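Local structure of glycosyl hydrolase, BNR repeat (Ralstonia eutropha, 3B7F) at residues 57-62 against 342-347. The protein is a seven-bladed beta-propeller of the BNR-repeat, non-viral sialidase-like group and is probably a glycosyl hydrolase. Sequence-based numbering, arbitrary orientation.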
ATOM      1  N   ILE A  57      14.680   1.649   1.780  1.00 27.63           N
ATOM      2  CA  ILE A  57      13.855   0.507   1.463  1.00 26.31           C
ATOM      3  C   ILE A  57      12.429   0.990   1.337  1.00 25.99           C
ATOM      4  O   ILE A  57      11.867   1.536   2.287  1.00 24.85           O
ATOM      5  CB  ILE A  57      13.929  -0.628   2.538  1.00 26.99           C
ATOM      6  CG1 ILE A  57      15.377  -0.889   3.007  1.00 27.76           C
ATOM      7  CG2 ILE A  57      13.201  -1.901   2.005  1.00 23.16           C
ATOM      8  CD1 ILE A  57      16.418  -1.217   1.895  1.00 18.84           C
ATOM      9  N   HIS A  58      11.835   0.752   0.175  1.00 27.05           N
ATOM     10  CA  HIS A  58      10.473   1.190  -0.094  1.00 29.95           C
ATOM     11  C   HIS A  58       9.333   0.233   0.200  1.00 27.71           C
ATOM     12  O   HIS A  58       8.236   0.688   0.511  1.00 30.71           O
ATOM     13  CB  HIS A  58      10.380   1.673  -1.545  1.00 30.69           C
ATOM     14  CG  HIS A  58      10.990   3.017  -1.724  1.00 38.25           C
ATOM     15  ND1 HIS A  58      10.311   4.171  -1.391  1.00 41.75           N
ATOM     16  CD2 HIS A  58      12.233   3.395  -2.109  1.00 36.64           C
ATOM     17  CE1 HIS A  58      11.106   5.208  -1.598  1.00 44.78           C
ATOM     18  NE2 HIS A  58      12.277   4.764  -2.030  1.00 32.52           N
ATOM     19  N   HIS A  59       9.566  -1.060   0.076  1.00 27.19           N
ATOM     20  CA  HIS A  59       8.513  -2.039   0.247  1.00 27.21           C
ATOM     21  C   HIS A  59       9.122  -3.432   0.403  1.00 27.07           C
ATOM     22  O   HIS A  59      10.062  -3.766  -0.305  1.00 26.56           O
ATOM     23  CB  HIS A  59       7.607  -1.987  -0.980  1.00 26.82           C
ATOM     24  CG  HIS A  59       6.195  -2.444  -0.755  1.00 29.98           C
ATOM     25  ND1 HIS A  59       5.375  -2.777  -1.802  1.00 24.65           N
ATOM     26  CD2 HIS A  59       5.455  -2.617   0.369  1.00 25.35           C
ATOM     27  CE1 HIS A  59       4.181  -3.109  -1.338  1.00 34.17           C
ATOM     28  NE2 HIS A  59       4.199  -2.994  -0.026  1.00 28.67           N
ATOM     29  N   ILE A  60       8.602  -4.213   1.352  1.00 25.36           N
ATOM     30  CA  ILE A  60       9.069  -5.579   1.577  1.00 25.65           C
ATOM     31  C   ILE A  60       7.785  -6.393   1.594  1.00 26.71           C
ATOM     32  O   ILE A  60       6.891  -6.113   2.406  1.00 28.05           O
ATOM     33  CB  ILE A  60       9.885  -5.790   2.903  1.00 24.80           C
ATOM     34  CG1 ILE A  60      10.889  -4.654   3.165  1.00 23.12           C
ATOM     35  CG2 ILE A  60      10.615  -7.139   2.842  1.00 21.15           C
ATOM     36  CD1 ILE A  60      11.486  -4.689   4.540  1.00 20.48           C
ATOM     37  N   VAL A  61       7.669  -7.349   0.672  1.00 27.31           N
ATOM     38  CA  VAL A  61       6.464  -8.155   0.538  1.00 28.04           C
ATOM     39  C   VAL A  61       6.810  -9.638   0.470  1.00 28.47           C
ATOM     40  O   VAL A  61       7.739 -10.025  -0.221  1.00 30.75           O
ATOM     41  CB  VAL A  61       5.686  -7.769  -0.720  1.00 27.02           C
ATOM     42  CG1 VAL A  61       4.385  -8.580  -0.803  1.00 24.20           C
ATOM     43  CG2 VAL A  61       5.416  -6.255  -0.755  1.00 24.89           C
ATOM     44  N   GLN A  62       6.056 -10.448   1.204  1.00 28.93           N
ATOM     45  CA  GLN A  62       6.165 -11.901   1.171  1.00 26.46           C
ATOM     46  C   GLN A  62       5.241 -12.425   0.077  1.00 28.65           C
ATOM     47  O   GLN A  62       4.143 -11.883  -0.107  1.00 27.49           O
ATOM     48  CB  GLN A  62       5.689 -12.493   2.476  1.00 26.95           C
ATOM     49  CG  GLN A  62       5.726 -14.012   2.536  1.00 25.24           C
ATOM     50  CD  GLN A  62       5.318 -14.506   3.873  1.00 26.84           C
ATOM     51  OE1 GLN A  62       4.223 -14.217   4.348  1.00 26.51           O
ATOM     52  NE2 GLN A  62       6.200 -15.242   4.513  1.00 25.80           N
ATOM     53  N   LYS A 342       2.345   6.758   6.543  1.00 26.84           N
ATOM     54  CA  LYS A 342       2.368   6.767   5.077  1.00 26.48           C
ATOM     55  C   LYS A 342       1.483   5.621   4.517  1.00 27.51           C
ATOM     56  O   LYS A 342       1.001   4.769   5.289  1.00 24.15           O
ATOM     57  CB  LYS A 342       3.814   6.723   4.558  1.00 27.36           C
ATOM     58  CG  LYS A 342       4.631   8.034   4.669  1.00 25.34           C
ATOM     59  CD  LYS A 342       6.110   7.723   4.403  1.00 29.73           C
ATOM     60  CE  LYS A 342       6.899   8.825   3.687  1.00 41.58           C
ATOM     61  NZ  LYS A 342       6.964  10.116   4.340  1.00 43.00           N
ATOM     62  N   ARG A 343       1.272   5.639   3.190  1.00 25.21           N
ATOM     63  CA  ARG A 343       0.351   4.712   2.466  1.00 26.66           C
ATOM     64  C   ARG A 343       0.512   3.250   2.706  1.00 25.60           C
ATOM     65  O   ARG A 343      -0.485   2.544   2.744  1.00 26.02           O
ATOM     66  CB  ARG A 343       0.587   4.724   0.970  1.00 29.88           C
ATOM     67  CG  ARG A 343       0.380   5.901   0.292  1.00 36.92           C
ATOM     68  CD  ARG A 343       1.270   5.928  -0.940  1.00 31.64           C
ATOM     69  NE  ARG A 343       1.361   7.361  -1.155  1.00 26.87           N
ATOM     70  CZ  ARG A 343       0.751   8.047  -2.086  1.00 17.99           C
ATOM     71  NH1 ARG A 343       0.074   7.476  -3.043  1.00 31.37           N
ATOM     72  NH2 ARG A 343       0.894   9.348  -2.083  1.00 24.70           N
ATOM     73  N   GLN A 344       1.771   2.798   2.697  1.00 25.87           N
ATOM     74  CA  GLN A 344       2.112   1.392   2.864  1.00 26.62           C
ATOM     75  C   GLN A 344       2.453   1.074   4.307  1.00 23.05           C
ATOM     76  O   GLN A 344       2.800  -0.065   4.618  1.00 22.44           O
ATOM     77  CB  GLN A 344       3.307   1.032   1.983  1.00 25.39           C
ATOM     78  CG  GLN A 344       3.062   1.125   0.478  1.00 30.80           C
ATOM     79  CD  GLN A 344       4.348   1.374  -0.277  1.00 31.69           C
ATOM     80  OE1 GLN A 344       5.010   2.378  -0.022  1.00 30.46           O
ATOM     81  NE2 GLN A 344       4.716   0.461  -1.207  1.00 26.77           N
ATOM     82  N   ALA A 345       2.336   2.052   5.192  1.00 24.44           N
ATOM     83  CA  ALA A 345       2.724   1.883   6.596  1.00 25.23           C
ATOM     84  C   ALA A 345       1.636   1.345   7.564  1.00 25.29           C
ATOM     85  O   ALA A 345       1.846   1.374   8.779  1.00 27.83           O
ATOM     86  CB  ALA A 345       3.367   3.193   7.112  1.00 22.00           C
HETATM   87  N   MSE A 346       0.484   0.890   7.058  1.00 28.11           N
HETATM   88  CA  MSE A 346      -0.505   0.142   7.858  1.00 28.78           C
HETATM   89  C   MSE A 346      -0.679  -1.220   7.233  1.00 28.80           C
HETATM   90  O   MSE A 346      -0.644  -1.332   6.017  1.00 30.64           O
HETATM   91  CB  MSE A 346      -1.913   0.721   7.910  1.00 29.67           C
HETATM   92  CG  MSE A 346      -2.092   1.874   8.781  1.00 42.67           C
HETATM   93 SE   MSE A 346      -3.913   1.997   9.466  0.75 28.65          SE
HETATM   94  CE  MSE A 346      -4.679   2.204   7.780  1.00 34.02           C
ATOM     95  N   THR A 347      -0.900  -2.235   8.073  1.00 28.18           N
ATOM     96  CA  THR A 347      -1.151  -3.594   7.620  1.00 25.04           C
ATOM     97  C   THR A 347      -1.978  -4.309   8.672  1.00 25.54           C
ATOM     98  O   THR A 347      -2.140  -3.824   9.804  1.00 25.15           O
ATOM     99  CB  THR A 347       0.165  -4.362   7.366  1.00 22.98           C
ATOM    100  OG1 THR A 347      -0.084  -5.576   6.655  1.00 21.33           O
ATOM    101  CG2 THR A 347       0.895  -4.661   8.683  1.00 21.92           C
TER
HETATM  102  O   HOH W   1       7.551   3.225   0.151  1.00 24.30           O
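With chi1 at -65°, Q344 holds its CG opposite its own carbonyl carbon, and the chain then runs out extended to carry the amide up to the ring of H59. The ring of H59 has CG on the far side from the backbone N, chi1 -154°, which turns one of its faces to the amide. The two side chains cross nearly at right angles. Q344 NE2 sits over the middle of the H59 ring, 3.2 Å above its plane, and comes nearest at H59 CG, 3.3 Å away; the amide is tilted 47° from the ring rather than laid flat on it. Beneath, V61 CG2 covers the opposite ring face at 3.4 Å, which leaves the imidazole clamped between a methyl and an amide nitrogen. Both polar ends are held by strand 116-122, the innermost strand of the blade that follows that of H59: Q344 NE2 donates to F118 O, and L120 N donates to H59 ND1. In the seven-bladed propeller, strands 56-62, 116-122 and 346-348 are each the innermost of a blade, lining the central channel, and the type I turn 342-345, closed by A345 N to K342 O at 3.0 Å, reaches across from the last of them. The other half of the amide is bridged by a water, which donates to Q344 OE1 at 2.7 Å and to H58 O, also at 2.7 Å. H58 ND1 approaches the same water in the plane of its ring, a weak link at 3.3 Å, while H116 and Y386 stack on that imidazole.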